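Periplasmic protein TorT (PDB 3O1I) probably binds trimethylamine N-oxide or a related small ligand in the periplasm and relays its presence to a membrane-bound sensor kinase. Local coordinates at residues D[6-11]-D[258-263]; D[41-46]-D[50-55]; D[54-59]-D[65-70]; D[69-72]-D[76-79]; D[92-97]-D[146-151]. All coordinates share one frame; numbering follows the deposited sequence.

Overall arrangement
From the N terminus, strand 7-12 enters the five-stranded parallel sheet of the first lobe, and interaction 1 closes the longest loop by bringing back helix 249-263, so that the other four interactions are nested inside it. Interaction 2 folds the end of strand 37-42 onto helix 49-62. Interaction 3 begins on that helix, shares Q54 and Q55 with interaction 2, and joins the helix to strand 66-69; interaction 4 starts there, sharing L69 and G70, and closes a short loop beyond the strand. Interaction 5 follows in series, joining the loop after strand 90-92 to the second lobe. The C9-C59 disulfide links the segments of interactions 1 and 3.

Interaction 1 (D[6-11]-D[258-263])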
# COMPACT_ATOMS: atom_id res chain seq x y z
N GLU D 6 -21.28 -1.59 36.16
CA GLU D 6 -20.67 -0.32 36.53
C GLU D 6 -19.85 0.25 35.37
O GLU D 6 -19.08 -0.47 34.73
CB GLU D 6 -19.77 -0.49 37.77
CG GLU D 6 -20.54 -0.59 39.08
CD GLU D 6 -19.64 -0.41 40.30
OE1 GLU D 6 -18.84 0.55 40.33
OE2 GLU D 6 -19.75 -1.24 41.23
N LYS D 7 -20.01 1.54 35.10
CA LYS D 7 -19.30 2.18 34.00
C LYS D 7 -17.81 2.41 34.21
O LYS D 7 -17.40 3.37 34.86
CB LYS D 7 -19.97 3.51 33.64
CG LYS D 7 -21.39 3.38 33.10
CD LYS D 7 -21.43 3.08 31.61
CE LYS D 7 -22.85 3.19 31.06
NZ LYS D 7 -22.91 3.11 29.57
N ILE D 8 -17.01 1.51 33.65
CA ILE D 8 -15.55 1.59 33.72
C ILE D 8 -15.05 1.53 32.28
O ILE D 8 -15.25 0.54 31.57
CB ILE D 8 -14.95 0.44 34.52
CG1 ILE D 8 -15.37 0.55 36.00
CG2 ILE D 8 -13.43 0.46 34.39
CD1 ILE D 8 -14.88 -0.59 36.87
N CYS D 9 -14.38 2.60 31.86
CA CYS D 9 -13.88 2.75 30.50
C CYS D 9 -12.34 2.78 30.45
O CYS D 9 -11.72 3.76 30.86
CB CYS D 9 -14.45 4.06 29.95
SG CYS D 9 -14.71 4.25 28.16
N ALA D 10 -11.74 1.70 29.95
CA ALA D 10 -10.28 1.60 29.85
C ALA D 10 -9.75 2.14 28.52
O ALA D 10 -10.12 1.67 27.44
CB ALA D 10 -9.84 0.14 30.04
N ILE D 11 -8.86 3.12 28.61
CA ILE D 11 -8.27 3.76 27.44
C ILE D 11 -6.78 3.49 27.27
O ILE D 11 -5.94 4.17 27.86
CB ILE D 11 -8.51 5.30 27.50
CG1 ILE D 11 -10.01 5.58 27.59
CG2 ILE D 11 -7.93 6.00 26.28
CD1 ILE D 11 -10.83 4.77 26.60
N MET D 258 -9.67 -3.19 39.69
CA MET D 258 -10.01 -3.20 41.10
C MET D 258 -10.01 -1.80 41.67
O MET D 258 -10.98 -1.39 42.30
CB MET D 258 -9.00 -4.06 41.87
CG MET D 258 -9.22 -4.06 43.37
SD MET D 258 -7.66 -3.90 44.25
CE MET D 258 -7.42 -2.08 44.23
N GLN D 259 -8.93 -1.06 41.45
CA GLN D 259 -8.83 0.31 41.96
C GLN D 259 -10.11 1.12 41.72
O GLN D 259 -10.69 1.67 42.66
CB GLN D 259 -7.65 1.05 41.32
CG GLN D 259 -6.28 0.55 41.71
CD GLN D 259 -5.23 1.64 41.55
OE1 GLN D 259 -5.17 2.30 40.51
NE2 GLN D 259 -4.40 1.83 42.57
N ALA D 260 -10.56 1.19 40.47
CA ALA D 260 -11.76 1.95 40.15
C ALA D 260 -13.02 1.27 40.67
O ALA D 260 -13.93 1.93 41.16
CB ALA D 260 -11.86 2.16 38.65
N ALA D 261 -13.08 -0.06 40.58
CA ALA D 261 -14.25 -0.79 41.05
C ALA D 261 -14.46 -0.62 42.56
O ALA D 261 -15.58 -0.75 43.06
CB ALA D 261 -14.12 -2.27 40.70
N HIS D 262 -13.38 -0.33 43.28
CA HIS D 262 -13.42 -0.13 44.73
C HIS D 262 -13.79 1.30 45.06
O HIS D 262 -14.63 1.55 45.92
CB HIS D 262 -12.05 -0.47 45.34
CG HIS D 262 -11.92 -1.90 45.76
ND1 HIS D 262 -12.46 -2.95 45.03
CD2 HIS D 262 -11.30 -2.47 46.82
CE1 HIS D 262 -12.18 -4.09 45.64
NE2 HIS D 262 -11.48 -3.83 46.73
N TYR D 263 -13.17 2.25 44.37
CA TYR D 263 -13.47 3.66 44.59
C TYR D 263 -14.93 3.92 44.23
O TYR D 263 -15.49 4.95 44.60
CB TYR D 263 -12.57 4.53 43.73
CG TYR D 263 -12.94 5.99 43.73
CD1 TYR D 263 -12.42 6.87 44.67
CD2 TYR D 263 -13.83 6.49 42.78
CE1 TYR D 263 -12.76 8.22 44.66
CE2 TYR D 263 -14.18 7.84 42.77
CZ TYR D 263 -13.64 8.69 43.71
OH TYR D 263 -13.98 10.03 43.68
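In I8, CG1 stands beside the backbone N (chi1 -66°) and the chain then continues straight to CD1 (chi2 177°), which carries the CD1 methyl across to A260 and A261 on the helix. CG2 is anti to the backbone N; of the two branches, CD1 is the one that makes the contacts. I8 CD1 lies 4.3 Å from A261 CB and 4.5 Å from A260 CB, touching two successive small residues, and it is 4.2 Å from A261 N. The backbones are accordingly held well apart: the nearest CA atoms, those of I8 and A260, are 7.5 Å from each other.

E6 comes in from the loop just before the strand. Its OE1 is 4.4 Å from A261 O, an approach of two oxygens that makes no bond, while its OE2 forms a salt bridge with R265, just past the last turn of helix 249-263.

The arrangement belongs to the Rossmann-like first lobe of a periplasmic binding protein, in which a helix from late in the chain covers one face of the parallel sheet. I8 points to that face; C9 points to the other, where its sulfur is joined to C59 of helix 49-62. F91 of strand 90-92 extends the apolar surface under A260.

With 128 Å² buried and no hydrogen bond between the segments, cohesion here is apolar and rests on one methyl against two alanines; the carboxylate of E6, lying near the carbonyl end of a helix, probably depends on R265 to balance its charge.

Interaction 2 (D[41-46]-D[50-55]); sequences LEAGGY and SRQEQQ
L41 stands at the end of strand 37-42 and reaches Q55 on the helix with its branch: CD1 lies 3.4 Å from Q55 O and 3.8 Å from Q55 CB. CG sits beside the backbone N (chi1 -54°), which lays the leucine along the glutamine, the two side chains sliding past each other in opposite directions. The amide end of Q55 continues past L41 to the backbone between E42 and A43.

E42 turns its own side chain from the helix and contributes mainly backbone. A43 is buried and, of its segment, is the residue most covered by the helix. Its CB meets Q52 CB at 4.0 Å, and its CA is 5.1 Å from that of Q52, the closest pair of CA atoms. The carbonyl of A43 lies beside the aliphatic part of R51, with A43 O 3.9 Å from R51 CD, and it is hydrogen-bonded to N48 ND2. At G44 (phi 68°) the backbone turns away from the 50-55 segment.

Strand, turn and helix form the first half of a beta-alpha-beta crossover from strand 37-42 to strand 66-69. The side chain of Q52 runs on beyond its CB, extended, to a buried amide hydrogen-bonded to Y77 OH and to G70 O. Outside the two segments, R51 packs on an acidic side chain of another protein chain.

The chemistry is thus mixed: leucine and alanine carbons pack on the glutamines, while the polar ends of Q52 and R51 are directed to partners beyond the two segments, one inward and one across a protein interface.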
# COMPACT_ATOMS: atom_id res chain seq x y z
N LEU D 41 -11.21 1.02 24.73
CA LEU D 41 -10.96 1.84 23.54
C LEU D 41 -9.46 2.07 23.43
O LEU D 41 -8.86 2.69 24.31
CB LEU D 41 -11.65 3.20 23.64
CG LEU D 41 -13.15 3.28 23.91
CD1 LEU D 41 -13.58 4.73 23.70
CD2 LEU D 41 -13.94 2.33 23.00
N GLU D 42 -8.86 1.59 22.35
CA GLU D 42 -7.43 1.75 22.15
C GLU D 42 -7.15 2.81 21.10
O GLU D 42 -7.71 2.76 20.00
CB GLU D 42 -6.80 0.40 21.78
CG GLU D 42 -7.20 -0.14 20.42
CD GLU D 42 -6.16 0.15 19.36
OE1 GLU D 42 -6.43 -0.16 18.18
OE2 GLU D 42 -5.08 0.68 19.70
N ALA D 43 -6.30 3.76 21.45
CA ALA D 43 -5.94 4.87 20.57
C ALA D 43 -5.25 4.49 19.26
O ALA D 43 -4.93 5.37 18.44
CB ALA D 43 -5.07 5.85 21.33
N GLY D 44 -5.02 3.20 19.07
CA GLY D 44 -4.37 2.74 17.85
C GLY D 44 -2.91 3.13 17.70
O GLY D 44 -2.29 2.76 16.71
N GLY D 45 -2.34 3.87 18.65
CA GLY D 45 -0.95 4.25 18.51
C GLY D 45 -0.53 5.36 19.45
O GLY D 45 -1.37 6.15 19.87
N TYR D 46 0.75 5.44 19.79
CA TYR D 46 1.20 6.48 20.70
C TYR D 46 1.13 7.87 20.11
O TYR D 46 0.83 8.83 20.82
CB TYR D 46 2.62 6.20 21.20
CG TYR D 46 2.65 5.40 22.49
CD1 TYR D 46 2.15 4.10 22.54
CD2 TYR D 46 3.14 5.96 23.67
CE1 TYR D 46 2.12 3.38 23.72
CE2 TYR D 46 3.11 5.24 24.88
CZ TYR D 46 2.60 3.94 24.89
OH TYR D 46 2.57 3.21 26.05
N SER D 50 -4.71 12.87 19.38
CA SER D 50 -6.00 13.40 18.98
C SER D 50 -7.08 12.34 19.10
O SER D 50 -8.19 12.62 19.55
CB SER D 50 -5.95 13.91 17.54
OG SER D 50 -4.83 14.77 17.35
N ARG D 51 -6.74 11.12 18.71
CA ARG D 51 -7.71 10.04 18.77
C ARG D 51 -8.05 9.60 20.19
O ARG D 51 -9.16 9.10 20.45
CB ARG D 51 -7.21 8.84 17.96
CG ARG D 51 -8.22 7.71 17.86
CD ARG D 51 -8.02 6.94 16.58
NE ARG D 51 -8.16 7.83 15.43
CZ ARG D 51 -7.71 7.54 14.21
NH1 ARG D 51 -7.09 6.39 13.99
NH2 ARG D 51 -7.87 8.41 13.21
N GLN D 52 -7.12 9.77 21.12
CA GLN D 52 -7.38 9.37 22.51
C GLN D 52 -8.24 10.44 23.20
O GLN D 52 -9.13 10.10 23.97
CB GLN D 52 -6.06 9.15 23.27
CG GLN D 52 -6.26 8.45 24.63
CD GLN D 52 -4.96 8.16 25.38
OE1 GLN D 52 -4.14 9.06 25.58
NE2 GLN D 52 -4.79 6.91 25.80
N GLU D 53 -7.96 11.71 22.91
CA GLU D 53 -8.73 12.82 23.47
C GLU D 53 -10.19 12.59 23.13
O GLU D 53 -11.07 12.79 23.96
CB GLU D 53 -8.29 14.15 22.86
CG GLU D 53 -6.89 14.56 23.21
CD GLU D 53 -6.50 15.87 22.56
OE1 GLU D 53 -6.61 15.96 21.32
OE2 GLU D 53 -6.08 16.80 23.28
N GLN D 54 -10.45 12.17 21.90
CA GLN D 54 -11.80 11.91 21.44
C GLN D 54 -12.37 10.64 22.10
O GLN D 54 -13.51 10.63 22.56
CB GLN D 54 -11.84 11.78 19.91
CG GLN D 54 -11.16 12.94 19.15
CD GLN D 54 -11.75 14.32 19.46
OE1 GLN D 54 -12.93 14.58 19.21
NE2 GLN D 54 -10.92 15.22 19.99
N GLN D 55 -11.58 9.57 22.15
CA GLN D 55 -12.04 8.32 22.77
C GLN D 55 -12.27 8.57 24.25
O GLN D 55 -13.09 7.92 24.90
CB GLN D 55 -10.99 7.21 22.60
CG GLN D 55 -10.77 6.76 21.16
CD GLN D 55 -10.00 5.46 21.07
OE1 GLN D 55 -8.85 5.37 21.51
NE2 GLN D 55 -10.63 4.42 20.50

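Interaction 3 (D[54-59]-D[65-70]); sequences QQLALC and NAIILG
Apolar contacts between L56, C59 and I67 account for most of this interface, with L69 at its far end. L56 presents a single methyl to both strand residues: its CD1 is 3.7 Å from I67 CD1 and 4.4 Å from L69 CD1. The L56 and I67 side chains cross at about a right angle, meeting at their ends. One turn along the helix, C59 CB is 4.1 Å from I67 CG2, so the two branches of I67 serve different residues. Its first torsion arranges this: at chi1 62° CG1 stands between backbone N and carbonyl carbon, leaving CG2 beside the N and facing C59.

Helix and strand form the second half of a beta-alpha-beta crossover in the Rossmann-like lobe. Their local axes approach to 10.2 Å and run nearly antiparallel, at 157°, as expected where a helix leads back into the next parallel strand. I67 and L69 both face the helix; I68, between them, faces the other side of the sheet and packs on F91.

Covalently, the sulfur of C59 forms a disulfide with C9 of strand 7-12, the neighbour of strand 66-69 in the sheet.

No hydrogen bond joins the two segments. C59 N is bonded to Q55 O at 2.8 Å along the helix, I67 is paired through its backbone with P89 and F91, and G70 O is held by Q52 NE2.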
# COMPACT_ATOMS: atom_id res chain seq x y z
N GLN D 54 -10.45 12.17 21.90
CA GLN D 54 -11.80 11.91 21.44
C GLN D 54 -12.37 10.64 22.10
O GLN D 54 -13.51 10.63 22.56
CB GLN D 54 -11.84 11.78 19.91
CG GLN D 54 -11.16 12.94 19.15
CD GLN D 54 -11.75 14.32 19.46
OE1 GLN D 54 -12.93 14.58 19.21
NE2 GLN D 54 -10.92 15.22 19.99
N GLN D 55 -11.58 9.57 22.15
CA GLN D 55 -12.04 8.32 22.77
C GLN D 55 -12.27 8.57 24.25
O GLN D 55 -13.09 7.92 24.90
CB GLN D 55 -10.99 7.21 22.60
CG GLN D 55 -10.77 6.76 21.16
CD GLN D 55 -10.00 5.46 21.07
OE1 GLN D 55 -8.85 5.37 21.51
NE2 GLN D 55 -10.63 4.42 20.50
N LEU D 56 -11.52 9.54 24.77
CA LEU D 56 -11.60 9.95 26.17
C LEU D 56 -12.94 10.66 26.34
O LEU D 56 -13.65 10.46 27.33
CB LEU D 56 -10.45 10.90 26.47
CG LEU D 56 -9.93 11.04 27.90
CD1 LEU D 56 -9.73 9.66 28.51
CD2 LEU D 56 -8.63 11.83 27.86
N ALA D 57 -13.28 11.48 25.35
CA ALA D 57 -14.54 12.20 25.34
C ALA D 57 -15.66 11.22 25.00
O ALA D 57 -16.81 11.40 25.40
CB ALA D 57 -14.50 13.32 24.30
N LEU D 58 -15.32 10.17 24.25
CA LEU D 58 -16.30 9.16 23.88
C LEU D 58 -16.67 8.38 25.13
O LEU D 58 -17.82 8.00 25.31
CB LEU D 58 -15.72 8.20 22.84
CG LEU D 58 -16.51 6.90 22.66
CD1 LEU D 58 -17.96 7.18 22.30
CD2 LEU D 58 -15.85 6.07 21.58
N CYS D 59 -15.68 8.14 25.98
CA CYS D 59 -15.95 7.41 27.21
C CYS D 59 -17.04 8.12 28.00
O CYS D 59 -18.04 7.52 28.38
CB CYS D 59 -14.68 7.30 28.06
SG CYS D 59 -13.59 5.88 27.70
N ASN D 65 -18.53 6.10 34.71
CA ASN D 65 -18.43 6.61 36.07
C ASN D 65 -16.98 6.97 36.39
O ASN D 65 -16.66 8.08 36.81
CB ASN D 65 -18.94 5.55 37.04
CG ASN D 65 -20.32 5.03 36.67
OD1 ASN D 65 -21.26 5.81 36.51
ND2 ASN D 65 -20.44 3.72 36.52
N ALA D 66 -16.09 5.99 36.18
CA ALA D 66 -14.67 6.17 36.40
C ALA D 66 -13.97 5.57 35.18
O ALA D 66 -14.40 4.54 34.65
CB ALA D 66 -14.24 5.45 37.67
N ILE D 67 -12.91 6.22 34.73
CA ILE D 67 -12.18 5.72 33.58
C ILE D 67 -10.69 5.50 33.85
O ILE D 67 -10.01 6.35 34.44
CB ILE D 67 -12.32 6.66 32.37
CG1 ILE D 67 -11.71 8.03 32.70
CG2 ILE D 67 -13.78 6.80 31.99
CD1 ILE D 67 -11.78 9.02 31.55
N ILE D 68 -10.21 4.33 33.43
CA ILE D 68 -8.81 3.94 33.59
C ILE D 68 -8.08 4.30 32.30
O ILE D 68 -8.28 3.67 31.26
CB ILE D 68 -8.67 2.43 33.83
CG1 ILE D 68 -9.84 1.94 34.68
CG2 ILE D 68 -7.39 2.15 34.57
CD1 ILE D 68 -9.88 0.44 34.83
N LEU D 69 -7.25 5.32 32.40
CA LEU D 69 -6.50 5.84 31.26
C LEU D 69 -5.01 5.43 31.18
O LEU D 69 -4.25 5.55 32.14
CB LEU D 69 -6.63 7.37 31.28
CG LEU D 69 -5.60 8.28 30.59
CD1 LEU D 69 -5.66 8.10 29.09
CD2 LEU D 69 -5.88 9.72 30.96
N GLY D 70 -4.61 4.93 30.00
CA GLY D 70 -3.22 4.57 29.75
C GLY D 70 -2.73 5.58 28.74
O GLY D 70 -2.68 5.29 27.54

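Interaction 4 (D[69-72]-D[76-79])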
# COMPACT_ATOMS: atom_id res chain seq x y z
N LEU D 69 -7.25 5.32 32.40
CA LEU D 69 -6.50 5.84 31.26
C LEU D 69 -5.01 5.43 31.18
O LEU D 69 -4.25 5.55 32.14
CB LEU D 69 -6.63 7.37 31.28
CG LEU D 69 -5.60 8.28 30.59
CD1 LEU D 69 -5.66 8.10 29.09
CD2 LEU D 69 -5.88 9.72 30.96
N GLY D 70 -4.61 4.93 30.00
CA GLY D 70 -3.22 4.57 29.75
C GLY D 70 -2.73 5.58 28.74
O GLY D 70 -2.68 5.29 27.54
N THR D 71 -2.36 6.77 29.21
CA THR D 71 -1.93 7.85 28.31
C THR D 71 -0.78 7.63 27.35
O THR D 71 0.21 6.97 27.67
CB THR D 71 -1.57 9.14 29.07
OG1 THR D 71 -0.41 8.91 29.87
CG2 THR D 71 -2.71 9.57 29.95
N VAL D 72 -0.95 8.25 26.19
CA VAL D 72 -0.01 8.21 25.09
C VAL D 72 0.95 9.35 25.32
O VAL D 72 1.59 9.84 24.40
CB VAL D 72 -0.74 8.43 23.74
CG1 VAL D 72 -1.81 7.35 23.54
CG2 VAL D 72 -1.38 9.82 23.70
N ALA D 76 0.03 15.02 28.54
CA ALA D 76 -1.06 15.20 27.58
C ALA D 76 -2.32 15.85 28.17
O ALA D 76 -2.91 16.74 27.56
CB ALA D 76 -1.42 13.87 26.96
N TYR D 77 -2.73 15.39 29.35
CA TYR D 77 -3.92 15.91 30.00
C TYR D 77 -3.54 16.57 31.32
O TYR D 77 -4.33 16.60 32.27
CB TYR D 77 -4.88 14.76 30.26
CG TYR D 77 -4.99 13.84 29.08
CD1 TYR D 77 -5.08 12.47 29.25
CD2 TYR D 77 -4.99 14.35 27.78
CE1 TYR D 77 -5.17 11.61 28.15
CE2 TYR D 77 -5.09 13.51 26.68
CZ TYR D 77 -5.18 12.14 26.87
OH TYR D 77 -5.29 11.31 25.78
N GLU D 78 -2.32 17.10 31.35
CA GLU D 78 -1.76 17.75 32.53
C GLU D 78 -2.61 18.93 33.00
O GLU D 78 -2.80 19.14 34.20
CB GLU D 78 -0.33 18.22 32.24
CG GLU D 78 0.45 18.67 33.47
CD GLU D 78 1.81 19.24 33.11
OE1 GLU D 78 2.18 19.24 31.92
OE2 GLU D 78 2.52 19.70 34.04
N HIS D 79 -3.11 19.70 32.04
CA HIS D 79 -3.92 20.87 32.35
C HIS D 79 -5.26 20.80 31.63
O HIS D 79 -5.90 21.83 31.43
CB HIS D 79 -3.19 22.13 31.88
CG HIS D 79 -1.77 22.22 32.35
ND1 HIS D 79 -1.44 22.35 33.68
CD2 HIS D 79 -0.61 22.21 31.66
CE1 HIS D 79 -0.12 22.42 33.79
NE2 HIS D 79 0.40 22.34 32.58
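The backbone leaves strand 66-69 at L69, passes through G70 and T71, and returns at A76 and Y77, with the CA atoms of T71 and A76 7.4 Å apart and neither segment helical or extended in a regular way. This is a strand-to-helix connection at the C-terminal end of a parallel strand in the Rossmann-like lobe, leading on toward helix 82-85.

The ring of Y77 closes the loop. L69 takes it by one edge: CD2 is 3.3 Å from Y77 CD1 and lies near the ring plane, while L69 CD1 is 3.7 Å from Y77 CE1, in the plane. CG of L69 is anti to the backbone N (chi1 157°), which sends both methyls to the same CD1-CE1 side of the tyrosine. T71 reaches that side as well, its CG2 3.7 Å from Y77 CE1 in an oblique approach. At chi1 66° the threonine has OG1 between backbone N and carbonyl carbon, and this hydroxyl is hydrogen-bonded to D73 O inside the loop; CG2 is left for the ring.

Beyond the loop, L56 of helix 49-62 packs on Y77, and L97 touches both L69 and T71; all three partners are buried. With 168 Å² buried and no hydrogen bond between the segments, the direct contact is made by carbons, while Q52 of helix 49-62 links them through hydrogen bonds to Y77 OH and G70 O. One face of the ring is met by its own neighbour, with A76 CB 3.6 Å above the plane and offset toward the rim.

Interaction 5 (D[92-97]-D[146-151])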
# COMPACT_ATOMS: atom_id res chain seq x y z
N ALA D 92 -4.88 5.96 36.54
CA ALA D 92 -3.75 5.70 35.65
C ALA D 92 -3.53 4.18 35.64
O ALA D 92 -3.47 3.56 36.70
CB ALA D 92 -2.50 6.43 36.15
N THR D 93 -3.41 3.59 34.45
CA THR D 93 -3.24 2.15 34.34
C THR D 93 -1.81 1.65 34.20
O THR D 93 -1.45 0.67 34.84
CB THR D 93 -3.98 1.56 33.13
OG1 THR D 93 -5.27 2.17 33.02
CG2 THR D 93 -4.14 0.04 33.30
N VAL D 94 -1.00 2.30 33.37
CA VAL D 94 0.37 1.83 33.20
C VAL D 94 1.36 2.94 33.00
O VAL D 94 2.55 2.74 33.18
CB VAL D 94 0.49 0.86 32.02
CG1 VAL D 94 1.93 0.46 31.83
CG2 VAL D 94 -0.35 -0.37 32.26
N ASN D 95 0.88 4.12 32.65
CA ASN D 95 1.82 5.21 32.43
C ASN D 95 1.63 6.40 33.35
O ASN D 95 0.54 6.65 33.88
CB ASN D 95 1.77 5.63 30.95
CG ASN D 95 2.09 4.47 30.01
OD1 ASN D 95 3.24 4.08 29.87
ND2 ASN D 95 1.06 3.90 29.38
N GLN D 96 2.72 7.13 33.55
CA GLN D 96 2.70 8.31 34.39
C GLN D 96 1.70 9.32 33.86
O GLN D 96 1.79 9.72 32.70
CB GLN D 96 4.10 8.92 34.43
CG GLN D 96 4.28 10.02 35.46
CD GLN D 96 3.70 9.64 36.80
OE1 GLN D 96 3.68 8.46 37.16
NE2 GLN D 96 3.23 10.63 37.54
N LEU D 97 0.75 9.73 34.70
CA LEU D 97 -0.25 10.72 34.31
C LEU D 97 -0.04 12.00 35.11
O LEU D 97 -0.61 12.17 36.19
CB LEU D 97 -1.66 10.18 34.57
CG LEU D 97 -2.82 11.13 34.27
CD1 LEU D 97 -2.65 11.75 32.88
CD2 LEU D 97 -4.13 10.35 34.34
N ARG D 146 13.81 7.45 22.71
CA ARG D 146 14.45 8.47 23.54
C ARG D 146 13.46 9.17 24.48
O ARG D 146 13.59 10.37 24.74
CB ARG D 146 15.15 9.51 22.67
CG ARG D 146 16.55 9.13 22.23
CD ARG D 146 17.55 9.17 23.39
NE ARG D 146 17.60 10.48 24.04
CZ ARG D 146 18.46 10.82 25.00
NH1 ARG D 146 19.37 9.95 25.43
NH2 ARG D 146 18.41 12.03 25.54
N THR D 147 12.47 8.42 24.97
CA THR D 147 11.48 8.98 25.90
C THR D 147 10.79 7.97 26.84
O THR D 147 11.36 7.65 27.89
CB THR D 147 10.39 9.77 25.13
OG1 THR D 147 11.00 10.76 24.29
CG2 THR D 147 9.45 10.49 26.10
N ARG D 148 9.60 7.46 26.49
CA ARG D 148 8.83 6.53 27.33
C ARG D 148 9.61 5.46 28.12
O ARG D 148 9.88 4.38 27.59
CB ARG D 148 7.75 5.83 26.49
CG ARG D 148 6.76 4.96 27.28
CD ARG D 148 7.21 3.49 27.41
NE ARG D 148 6.38 2.71 28.34
CZ ARG D 148 6.42 1.38 28.46
NH1 ARG D 148 7.26 0.67 27.71
NH2 ARG D 148 5.64 0.76 29.32
N GLY D 149 9.95 5.80 29.36
CA GLY D 149 10.68 4.89 30.25
C GLY D 149 11.61 3.89 29.56
O GLY D 149 11.78 2.75 30.00
N GLY D 150 12.22 4.37 28.49
CA GLY D 150 13.10 3.52 27.71
C GLY D 150 14.51 4.03 27.77
O GLY D 150 15.42 3.41 27.22
N THR D 151 14.69 5.18 28.43
CA THR D 151 16.00 5.78 28.59
C THR D 151 16.30 6.01 30.07
O THR D 151 16.18 5.09 30.89
CB THR D 151 16.12 7.14 27.82
OG1 THR D 151 15.69 6.96 26.46
CG2 THR D 151 17.59 7.63 27.79
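This is a light, partly polar contact across the cleft between the two lobes, in which N95 and V94, in the loop after strand 90-92 of the first lobe, meet R148, in the loop after strand 137-142 of the second. It buries only 76 Å², and the nearest CA atoms, of N95 and R148, are 8.8 Å apart, so side chains alone bridge the gap. The arginine does most of the reaching: its chain bends at chi2 (-91°), which carries the guanidinium over to the first lobe.

N95 OD1 comes to one edge of that group, near its plane, at 3.8 Å from R148 NE and 4.1 Å from R148 NH2. The two side chains cross at about a right angle and their amide and guanidinium planes are 67° apart, so the pair is a near approach of polar groups, without the geometry of a bond. V94 CG1 is also near the guanidinium plane, 4.5 Å from R148 NH2. Periplasmic binding proteins of this family hold their ligand between the lobes, so the contact probably lies beside the binding cleft.

R148 has a cation-pi partner in W115, close to the start of helix 116-127, and it packs on Y19 of helix 18-32. Helix 18-32 also touches the other partners, Y19 on V94 and W20 on N95, while Q252 of helix 249-263 lies against V94.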